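Side-chain contacts in UPF0255 protein frsA (Vibrio vulnificus, PDB 4I4C), which probably hydrolyses carboxylic esters, as a member of the FrsA-like esterases of the alpha/beta-hydrolase clan: residues L55-Q60 with Y132-Y137; A218-A223 with W408-L413; K387-K392 with E399-L404. All blocks are in the same frame, centred on the assembly; numbering follows the deposited sequence.

Contact 1. Residues L55-Q60 with Y132-Y137; sequences LQWVWQ and YSIAGY
Trp-57, on helix 54-60, lays one face of its indole against Ile-134 and turns the rim of the same ring system toward Tyr-137, so a single flat side chain meets two partners in two different ways. Over the face, Ile-134 contributes a CH-pi contact: its CG1 stands 3.7 Å from the centroid of the five-membered ring and only 10° off the ring normal. The terminal methyl reaches back toward the root of the indole, over Trp-57 CG and near CB, bringing Ile-134 CD1 to 3.6 Å from Trp-57 CG. Isoleucine suits this place because its CG1-CD1 arm is narrow and apolar, and both of these successive carbons can rest on the pyrrole part of the ring.

At the far end of the indole the geometry changes. The benzo edge points at the face of the Tyr-137 ring in a T-shaped pair, with Trp-57 CZ2 3.7 Å from Tyr-137 CD2. The six-membered rings have centroids 5.3 Å apart and planes at 84°, and the approach falls toward the rim of the tyrosine ring. Tyr-137 is the first residue to leave helical geometry after helix 121-136. Its CG is anti to the backbone N (chi1 166°), which swings the ring across to the tryptophan edge, while the hydroxyl of this buried residue is hydrogen-bonded to Asn-51 O. Helix 98-114 adds to the surroundings through Trp-102, which packs on Ile-134.

On the same helix as Trp-57, Gln-56 NE2 donates a nearly straight hydrogen bond of 2.8 Å to Gln-60 OE1. Helix 54-60 thus packs on the C-terminal end of helix 121-136 and the residue after it through a CH-pi contact and a T-shaped pair, and it also carries Gln-56, Trp-59 and Gln-60 of the polyether pocket.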
loop_
_atom_site.group_PDB
_atom_site.type_symbol
_atom_site.label_atom_id
_atom_site.label_comp_id
_atom_site.label_asym_id
_atom_site.label_seq_id
_atom_site.Cartn_x
_atom_site.Cartn_y
_atom_site.Cartn_z
ATOM N N LEU A 55 14.092 -2.458 2.529
ATOM C CA LEU A 55 14.184 -2.905 1.138
ATOM C C LEU A 55 12.985 -2.473 0.277
ATOM O O LEU A 55 13.152 -2.142 -0.896
ATOM C CB LEU A 55 14.392 -4.428 1.073
ATOM C CG LEU A 55 15.730 -4.849 1.691
ATOM C CD1 LEU A 55 15.993 -6.344 1.600
ATOM C CD2 LEU A 55 16.832 -4.112 1.013
ATOM N N GLN A 56 11.786 -2.464 0.856
ATOM C CA GLN A 56 10.609 -1.988 0.122
ATOM C C GLN A 56 10.758 -0.510 -0.233
ATOM O O GLN A 56 10.511 -0.093 -1.356
ATOM C CB GLN A 56 9.333 -2.194 0.934
ATOM C CG GLN A 56 8.062 -1.842 0.178
ATOM C CD GLN A 56 6.861 -1.642 1.096
ATOM O OE1 GLN A 56 6.424 -2.567 1.768
ATOM N NE2 GLN A 56 6.331 -0.424 1.126
ATOM N N TRP A 57 11.154 0.289 0.746
ATOM C CA TRP A 57 11.283 1.727 0.527
ATOM C C TRP A 57 12.358 2.048 -0.520
ATOM O O TRP A 57 12.163 2.920 -1.363
ATOM C CB TRP A 57 11.486 2.457 1.855
ATOM C CG TRP A 57 10.270 2.378 2.720
ATOM C CD1 TRP A 57 8.973 2.320 2.298
ATOM C CD2 TRP A 57 10.228 2.309 4.151
ATOM N NE1 TRP A 57 8.128 2.239 3.378
ATOM C CE2 TRP A 57 8.875 2.238 4.527
ATOM C CE3 TRP A 57 11.203 2.308 5.150
ATOM C CZ2 TRP A 57 8.467 2.155 5.863
ATOM C CZ3 TRP A 57 10.795 2.233 6.475
ATOM C CH2 TRP A 57 9.439 2.156 6.816
ATOM N N VAL A 58 13.462 1.309 -0.498
ATOM C CA VAL A 58 14.514 1.479 -1.499
ATOM C C VAL A 58 13.989 1.100 -2.889
ATOM O O VAL A 58 14.147 1.845 -3.837
ATOM C CB VAL A 58 15.752 0.637 -1.146
ATOM C CG1 VAL A 58 16.712 0.556 -2.326
ATOM C CG2 VAL A 58 16.435 1.205 0.090
ATOM N N TRP A 59 13.351 -0.059 -2.981
ATOM C CA TRP A 59 12.651 -0.476 -4.197
ATOM C C TRP A 59 11.730 0.631 -4.738
ATOM O O TRP A 59 11.738 0.943 -5.927
ATOM C CB TRP A 59 11.842 -1.731 -3.887
ATOM C CG TRP A 59 11.279 -2.436 -5.072
ATOM C CD1 TRP A 59 11.823 -2.513 -6.324
ATOM C CD2 TRP A 59 10.051 -3.179 -5.117
ATOM N NE1 TRP A 59 11.006 -3.255 -7.145
ATOM C CE2 TRP A 59 9.917 -3.682 -6.428
ATOM C CE3 TRP A 59 9.051 -3.467 -4.174
ATOM C CZ2 TRP A 59 8.820 -4.459 -6.821
ATOM C CZ3 TRP A 59 7.959 -4.242 -4.569
ATOM C CH2 TRP A 59 7.856 -4.726 -5.880
ATOM N N GLN A 60 10.945 1.232 -3.852
ATOM C CA GLN A 60 10.056 2.332 -4.220
ATOM C C GLN A 60 10.773 3.636 -4.605
ATOM O O GLN A 60 10.170 4.519 -5.220
ATOM C CB GLN A 60 9.053 2.597 -3.089
ATOM C CG GLN A 60 8.112 1.440 -2.870
ATOM C CD GLN A 60 7.196 1.616 -1.685
ATOM O OE1 GLN A 60 7.591 1.383 -0.552
ATOM N NE2 GLN A 60 5.951 2.006 -1.945
ATOM N N TYR A 132 7.716 11.811 2.454
ATOM C CA TYR A 132 6.577 12.285 3.223
ATOM C C TYR A 132 5.586 11.165 3.570
ATOM O O TYR A 132 5.018 11.153 4.664
ATOM C CB TYR A 132 5.829 13.383 2.453
ATOM C CG TYR A 132 6.592 14.667 2.283
ATOM C CD1 TYR A 132 7.384 15.174 3.316
ATOM C CD2 TYR A 132 6.541 15.369 1.089
ATOM C CE1 TYR A 132 8.092 16.343 3.164
ATOM C CE2 TYR A 132 7.258 16.550 0.926
ATOM C CZ TYR A 132 8.026 17.032 1.972
ATOM O OH TYR A 132 8.739 18.207 1.835
ATOM N N SER A 133 5.348 10.263 2.617
ATOM C CA SER A 133 4.497 9.093 2.840
ATOM C C SER A 133 5.069 8.203 3.942
ATOM O O SER A 133 4.365 7.811 4.878
ATOM C CB SER A 133 4.308 8.292 1.543
ATOM O OG SER A 133 3.584 7.094 1.791
ATOM N N ILE A 134 6.350 7.885 3.834
ATOM C CA ILE A 134 7.037 7.141 4.894
ATOM C C ILE A 134 6.987 7.866 6.253
ATOM O O ILE A 134 6.801 7.238 7.302
ATOM C CB ILE A 134 8.497 6.866 4.492
ATOM C CG1 ILE A 134 8.521 5.911 3.290
ATOM C CG2 ILE A 134 9.278 6.316 5.669
ATOM C CD1 ILE A 134 9.819 5.898 2.514
ATOM N N ALA A 135 7.152 9.190 6.233
ATOM C CA ALA A 135 6.998 9.999 7.449
ATOM C C ALA A 135 5.665 9.724 8.157
ATOM O O ALA A 135 5.592 9.690 9.386
ATOM C CB ALA A 135 7.136 11.496 7.130
ATOM N N GLY A 136 4.605 9.523 7.375
ATOM C CA GLY A 136 3.295 9.297 7.953
ATOM C C GLY A 136 3.001 7.828 8.241
ATOM O O GLY A 136 2.085 7.491 9.002
ATOM N N TYR A 137 3.763 6.948 7.608
ATOM C CA TYR A 137 3.573 5.504 7.798
ATOM C C TYR A 137 3.597 5.189 9.283
ATOM O O TYR A 137 4.475 5.699 10.008
ATOM C CB TYR A 137 4.699 4.758 7.077
ATOM C CG TYR A 137 4.875 3.292 7.422
ATOM C CD1 TYR A 137 4.159 2.298 6.748
ATOM C CD2 TYR A 137 5.806 2.892 8.375
ATOM C CE1 TYR A 137 4.351 0.948 7.048
ATOM C CE2 TYR A 137 6.004 1.549 8.681
ATOM C CZ TYR A 137 5.277 0.576 8.011
ATOM O OH TYR A 137 5.485 -0.768 8.312
#

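Contact 2. Residues A218-A223 with W408-L413; sequences AKHDIA and WLEDEL
Ile-222 packs against Leu-409 and Leu-413, near the end of helix 394-413, to make the apolar half of this contact, and His-220 with Glu-410 makes the polar half. Ile-222 directs its side chain at the helix. Its CD1 comes to 4.3 Å from Leu-409 CB, and its CG2 branch lies 4.4 Å from Leu-413 CD2. Leu-409 and Leu-413 are one helical turn apart, so the two ends of the branched isoleucine can each address one of them. These separations are generous for carbon against carbon, but all three residues are buried, and Val-196 of strand 193-199 touches each of them. The aliphatic part is therefore well enclosed on the central sheet although it touches only loosely across the two segments; beta-branched and leucine side chains fill such space without needing polar partners.

The polar pair is closer, but nearer to solvent. Glu-410 has its CG anti to the backbone N (chi1 -169°) and an extended chain beyond, which carries the carboxylate from the flank of the helix to the imidazole of His-220. The ring and carboxylate planes are 61° apart, and the two side chains meet at about a right angle. His-220 NE2 stands over the carboxylate, nearly equidistant from its oxygens, at 3.4 Å from Glu-410 OE1 and 3.5 Å from OE2 of the same residue. The other ring nitrogen, ND1, makes a weak hydrogen bond to His-216 O.

His-220 comes just after helix 210-217 and a short 3-10 turn; the Schellman motif that ends the helix has Asp-221, with positive phi, as its C-prime residue and leads the chain directly into Ile-222. A carboxylate so near may raise the pKa of the imidazole, whereas the aliphatic side carries no ionisable group.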
loop_
_atom_site.group_PDB
_atom_site.type_symbol
_atom_site.label_atom_id
_atom_site.label_comp_id
_atom_site.label_asym_id
_atom_site.label_seq_id
_atom_site.Cartn_x
_atom_site.Cartn_y
_atom_site.Cartn_z
ATOM N N ALA A 218 5.304 1.927 -18.094
ATOM C CA ALA A 218 5.373 2.992 -19.094
ATOM C C ALA A 218 6.123 2.556 -20.340
ATOM O O ALA A 218 5.873 3.072 -21.426
ATOM C CB ALA A 218 6.019 4.255 -18.518
ATOM N N LYS A 219 7.051 1.616 -20.171
ATOM C CA LYS A 219 7.876 1.136 -21.273
ATOM C C LYS A 219 7.046 0.338 -22.272
ATOM O O LYS A 219 7.485 0.071 -23.389
ATOM C CB LYS A 219 9.069 0.336 -20.736
ATOM C CG LYS A 219 10.091 1.244 -20.038
ATOM C CD LYS A 219 11.241 0.496 -19.380
ATOM C CE LYS A 219 12.261 1.490 -18.832
ATOM N NZ LYS A 219 13.173 0.904 -17.808
ATOM N N HIS A 220 5.826 -0.002 -21.869
ATOM C CA HIS A 220 4.888 -0.711 -22.736
ATOM C C HIS A 220 3.657 0.127 -23.053
ATOM O O HIS A 220 2.655 -0.389 -23.557
ATOM C CB HIS A 220 4.459 -2.022 -22.083
ATOM C CG HIS A 220 5.575 -2.999 -21.907
ATOM N ND1 HIS A 220 6.283 -3.116 -20.728
ATOM C CD2 HIS A 220 6.115 -3.897 -22.761
ATOM C CE1 HIS A 220 7.208 -4.049 -20.865
ATOM N NE2 HIS A 220 7.126 -4.540 -22.087
ATOM N N ASP A 221 3.734 1.416 -22.740
ATOM C CA ASP A 221 2.604 2.332 -22.901
ATOM C C ASP A 221 1.350 1.893 -22.136
ATOM O O ASP A 221 0.248 2.285 -22.482
ATOM C CB ASP A 221 2.288 2.554 -24.381
ATOM C CG ASP A 221 3.376 3.328 -25.095
ATOM O OD1 ASP A 221 3.788 4.397 -24.592
ATOM O OD2 ASP A 221 3.832 2.862 -26.156
ATOM N N ILE A 222 1.535 1.091 -21.094
ATOM C CA ILE A 222 0.444 0.717 -20.210
ATOM C C ILE A 222 0.200 1.803 -19.159
ATOM O O ILE A 222 1.066 2.096 -18.324
ATOM C CB ILE A 222 0.724 -0.625 -19.498
ATOM C CG1 ILE A 222 0.874 -1.752 -20.518
ATOM C CG2 ILE A 222 -0.403 -0.954 -18.492
ATOM C CD1 ILE A 222 1.141 -3.080 -19.889
ATOM N N ALA A 223 -0.983 2.400 -19.206
ATOM C CA ALA A 223 -1.371 3.398 -18.225
ATOM C C ALA A 223 -1.554 2.778 -16.845
ATOM O O ALA A 223 -1.993 1.636 -16.713
ATOM C CB ALA A 223 -2.641 4.114 -18.659
ATOM N N TRP A 408 3.331 -11.046 -17.650
ATOM C CA TRP A 408 1.946 -11.491 -17.602
ATOM C C TRP A 408 1.061 -10.443 -18.264
ATOM O O TRP A 408 0.191 -10.770 -19.072
ATOM C CB TRP A 408 1.534 -11.697 -16.146
ATOM C CG TRP A 408 0.242 -12.435 -15.930
ATOM C CD1 TRP A 408 -0.997 -11.888 -15.722
ATOM C CD2 TRP A 408 0.067 -13.856 -15.864
ATOM N NE1 TRP A 408 -1.928 -12.882 -15.536
ATOM C CE2 TRP A 408 -1.302 -14.098 -15.615
ATOM C CE3 TRP A 408 0.935 -14.946 -15.990
ATOM C CZ2 TRP A 408 -1.821 -15.384 -15.488
ATOM C CZ3 TRP A 408 0.420 -16.223 -15.862
ATOM C CH2 TRP A 408 -0.944 -16.431 -15.613
ATOM N N LEU A 409 1.300 -9.177 -17.930
ATOM C CA LEU A 409 0.506 -8.086 -18.486
ATOM C C LEU A 409 0.815 -7.874 -19.957
ATOM O O LEU A 409 -0.077 -7.600 -20.753
ATOM C CB LEU A 409 0.725 -6.807 -17.686
ATOM C CG LEU A 409 0.130 -6.945 -16.287
ATOM C CD1 LEU A 409 0.841 -6.037 -15.301
ATOM C CD2 LEU A 409 -1.364 -6.650 -16.315
ATOM N N GLU A 410 2.083 -8.012 -20.312
ATOM C CA GLU A 410 2.503 -7.982 -21.700
ATOM C C GLU A 410 1.748 -9.045 -22.496
ATOM O O GLU A 410 1.203 -8.755 -23.564
ATOM C CB GLU A 410 4.002 -8.251 -21.772
ATOM C CG GLU A 410 4.651 -7.993 -23.107
ATOM C CD GLU A 410 6.139 -7.759 -22.962
ATOM O OE1 GLU A 410 6.653 -7.900 -21.829
ATOM O OE2 GLU A 410 6.793 -7.425 -23.973
ATOM N N ASP A 411 1.707 -10.270 -21.969
ATOM C CA ASP A 411 1.069 -11.387 -22.678
ATOM C C ASP A 411 -0.451 -11.274 -22.777
ATOM O O ASP A 411 -1.034 -11.619 -23.804
ATOM C CB ASP A 411 1.446 -12.740 -22.057
ATOM C CG ASP A 411 2.945 -13.029 -22.128
ATOM O OD1 ASP A 411 3.662 -12.353 -22.901
ATOM O OD2 ASP A 411 3.408 -13.939 -21.407
ATOM N N GLU A 412 -1.093 -10.788 -21.723
ATOM C CA GLU A 412 -2.548 -10.847 -21.665
ATOM C C GLU A 412 -3.221 -9.528 -22.023
ATOM O O GLU A 412 -4.345 -9.524 -22.528
ATOM C CB GLU A 412 -3.021 -11.356 -20.299
ATOM C CG GLU A 412 -2.493 -12.746 -19.933
ATOM C CD GLU A 412 -3.083 -13.854 -20.802
ATOM O OE1 GLU A 412 -4.069 -13.584 -21.511
ATOM O OE2 GLU A 412 -2.569 -14.988 -20.764
ATOM N N LEU A 413 -2.527 -8.417 -21.776
ATOM C CA LEU A 413 -3.064 -7.084 -22.039
ATOM C C LEU A 413 -2.683 -6.528 -23.416
ATOM O O LEU A 413 -3.526 -5.946 -24.098
ATOM C CB LEU A 413 -2.611 -6.102 -20.954
ATOM C CG LEU A 413 -3.637 -5.301 -20.164
ATOM C CD1 LEU A 413 -4.689 -6.221 -19.573
ATOM C CD2 LEU A 413 -2.913 -4.477 -19.057
#

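Contact 3. Residues K387-K392 with E399-L404; sequences KKISSK and EQSLDL
With CG anti to the carbonyl carbon (chi1 -76°) and the chain extended beyond it, Gln-400 sends its amide from the helix to the end of strand 385-389. In Ile-389 the first torsion sets CG1 facing Ser-401, and an unstaggered chi2 of -95° turns CD1 onto Ser-401 OG and Leu-404. The Ile-389 and Gln-400 side chains run alongside each other, pointing opposite ways, which leaves Gln-400 OE1 3.4 Å from Ile-389 CG2. Gln-400 NE2 gives a weak, bent hydrogen bond of 3.4 Å to Ser-390 O. A glutamine suits this spot because its methylenes span the gap and its amide can still reach the backbone.

Ile-389 CD1 lies 3.3 Å from Ser-401 OG and meets Leu-404 CD1 tip to tip at 3.9 Å. Serine is small enough to let the isoleucine approach closely, and its hydroxyl is hydrogen-bonded to Gly-397 O. Leu-404 also packs on Leu-359 and Met-361 of strand 358-363.

As in an alpha/beta fold, helix 394-413 follows the last strand of the central sheet and runs back nearly antiparallel to it (147° between the short segments). Ile-389 thus packs against both polar and apolar side chains, while the one weak tether, to the loop just after the strand, is likely to add only modest stability.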
loop_
_atom_site.group_PDB
_atom_site.type_symbol
_atom_site.label_atom_id
_atom_site.label_comp_id
_atom_site.label_asym_id
_atom_site.label_seq_id
_atom_site.Cartn_x
_atom_site.Cartn_y
_atom_site.Cartn_z
ATOM N N LYS A 387 3.134 -18.696 -7.685
ATOM C CA LYS A 387 4.580 -18.845 -7.584
ATOM C C LYS A 387 5.085 -18.553 -6.163
ATOM O O LYS A 387 4.623 -17.623 -5.505
ATOM C CB LYS A 387 5.275 -17.953 -8.615
ATOM C CG LYS A 387 6.788 -17.889 -8.482
ATOM C CD LYS A 387 7.441 -19.239 -8.727
ATOM C CE LYS A 387 8.962 -19.156 -8.600
ATOM N NZ LYS A 387 9.585 -18.342 -9.690
ATOM N N LYS A 388 5.995 -19.391 -5.681
ATOM C CA LYS A 388 6.722 -19.119 -4.456
ATOM C C LYS A 388 8.088 -18.586 -4.864
ATOM O O LYS A 388 8.938 -19.327 -5.368
ATOM C CB LYS A 388 6.856 -20.380 -3.599
ATOM C CG LYS A 388 7.978 -20.318 -2.557
ATOM C CD LYS A 388 7.685 -21.201 -1.364
ATOM C CE LYS A 388 7.295 -22.595 -1.796
ATOM N NZ LYS A 388 7.007 -23.436 -0.611
ATOM N N ILE A 389 8.284 -17.287 -4.671
ATOM C CA ILE A 389 9.491 -16.644 -5.153
ATOM C C ILE A 389 10.645 -16.913 -4.199
ATOM O O ILE A 389 10.656 -16.422 -3.074
ATOM C CB ILE A 389 9.306 -15.132 -5.290
ATOM C CG1 ILE A 389 8.038 -14.812 -6.077
ATOM C CG2 ILE A 389 10.528 -14.523 -5.955
ATOM C CD1 ILE A 389 8.273 -14.593 -7.546
ATOM N N SER A 390 11.605 -17.708 -4.661
ATOM C CA SER A 390 12.829 -17.968 -3.922
ATOM C C SER A 390 13.915 -17.054 -4.444
ATOM O O SER A 390 14.052 -16.875 -5.654
ATOM C CB SER A 390 13.268 -19.426 -4.092
ATOM O OG SER A 390 12.530 -20.289 -3.245
ATOM N N SER A 391 14.681 -16.472 -3.529
ATOM C CA SER A 391 15.803 -15.624 -3.908
ATOM C C SER A 391 16.814 -15.510 -2.768
ATOM O O SER A 391 16.500 -15.806 -1.615
ATOM C CB SER A 391 15.326 -14.224 -4.320
ATOM O OG SER A 391 14.677 -13.579 -3.243
ATOM N N LYS A 392 18.028 -15.083 -3.104
ATOM C CA LYS A 392 19.066 -14.839 -2.098
ATOM C C LYS A 392 18.748 -13.607 -1.275
ATOM O O LYS A 392 18.905 -13.615 -0.058
ATOM C CB LYS A 392 20.446 -14.683 -2.751
ATOM C CG LYS A 392 21.088 -16.003 -3.151
ATOM C CD LYS A 392 22.347 -15.781 -3.980
ATOM C CE LYS A 392 22.881 -17.078 -4.585
ATOM N NZ LYS A 392 23.979 -16.803 -5.557
ATOM N N GLU A 399 12.204 -7.885 -7.406
ATOM C CA GLU A 399 12.483 -7.622 -8.814
ATOM C C GLU A 399 12.066 -8.767 -9.751
ATOM O O GLU A 399 11.517 -8.502 -10.820
ATOM C CB GLU A 399 13.929 -7.155 -9.017
ATOM C CG GLU A 399 14.145 -5.755 -8.409
ATOM C CD GLU A 399 15.512 -5.143 -8.690
ATOM O OE1 GLU A 399 15.707 -3.955 -8.333
ATOM O OE2 GLU A 399 16.388 -5.836 -9.255
ATOM N N GLN A 400 12.296 -10.016 -9.341
ATOM C CA GLN A 400 11.767 -11.176 -10.070
ATOM C C GLN A 400 10.256 -11.103 -10.177
ATOM O O GLN A 400 9.696 -11.298 -11.253
ATOM C CB GLN A 400 12.076 -12.483 -9.341
ATOM C CG GLN A 400 13.489 -13.023 -9.430
ATOM C CD GLN A 400 13.612 -14.361 -8.701
ATOM O OE1 GLN A 400 12.642 -15.116 -8.608
ATOM N NE2 GLN A 400 14.796 -14.646 -8.167
ATOM N N SER A 401 9.598 -10.853 -9.043
ATOM C CA SER A 401 8.137 -10.820 -8.975
ATOM C C SER A 401 7.578 -9.833 -9.980
ATOM O O SER A 401 6.634 -10.124 -10.725
ATOM C CB SER A 401 7.694 -10.411 -7.572
ATOM O OG SER A 401 8.004 -11.426 -6.638
ATOM N N LEU A 402 8.182 -8.655 -9.985
ATOM C CA LEU A 402 7.752 -7.566 -10.838
ATOM C C LEU A 402 8.040 -7.852 -12.302
ATOM O O LEU A 402 7.287 -7.425 -13.183
ATOM C CB LEU A 402 8.449 -6.270 -10.421
ATOM C CG LEU A 402 7.500 -5.084 -10.418
ATOM C CD1 LEU A 402 6.384 -5.337 -9.412
ATOM C CD2 LEU A 402 8.246 -3.798 -10.104
ATOM N N ASP A 403 9.135 -8.556 -12.576
ATOM C CA ASP A 403 9.431 -8.955 -13.954
ATOM C C ASP A 403 8.380 -9.939 -14.499
ATOM O O ASP A 403 7.949 -9.832 -15.653
ATOM C CB ASP A 403 10.847 -9.539 -14.077
ATOM C CG ASP A 403 11.942 -8.474 -13.949
ATOM O OD1 ASP A 403 11.627 -7.263 -14.069
ATOM O OD2 ASP A 403 13.119 -8.852 -13.735
ATOM N N LEU A 404 7.980 -10.890 -13.658
ATOM C CA LEU A 404 6.931 -11.863 -13.972
ATOM C C LEU A 404 5.571 -11.196 -14.172
ATOM O O LEU A 404 4.741 -11.645 -14.982
ATOM C CB LEU A 404 6.822 -12.873 -12.830
ATOM C CG LEU A 404 7.966 -13.883 -12.743
ATOM C CD1 LEU A 404 7.905 -14.626 -11.431
ATOM C CD2 LEU A 404 7.890 -14.861 -13.901
#

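Helix 394-413 ties the three contacts together. Contacts 2 and 3 both use it, the latter nested within the chain loop closed by the former, and their centres are about 18 Å apart. Contact 1 reaches the same helix from another side: Trp-59 CZ2 packs 3.4 Å from Leu-402 CD2, although the centres of contacts 1 and 3 are about 21 Å apart. Both of those residues, with Gln-56 and Gln-60, line the pocket that holds the polyether 1PG, probably from the crystallisation liquor. The side chain of Tyr-137 is about 8 Å from the bound hexanoic acid. Contact 2 touches neither of the other two across space, lying about 12 Å from contact 1 at the nearest atoms.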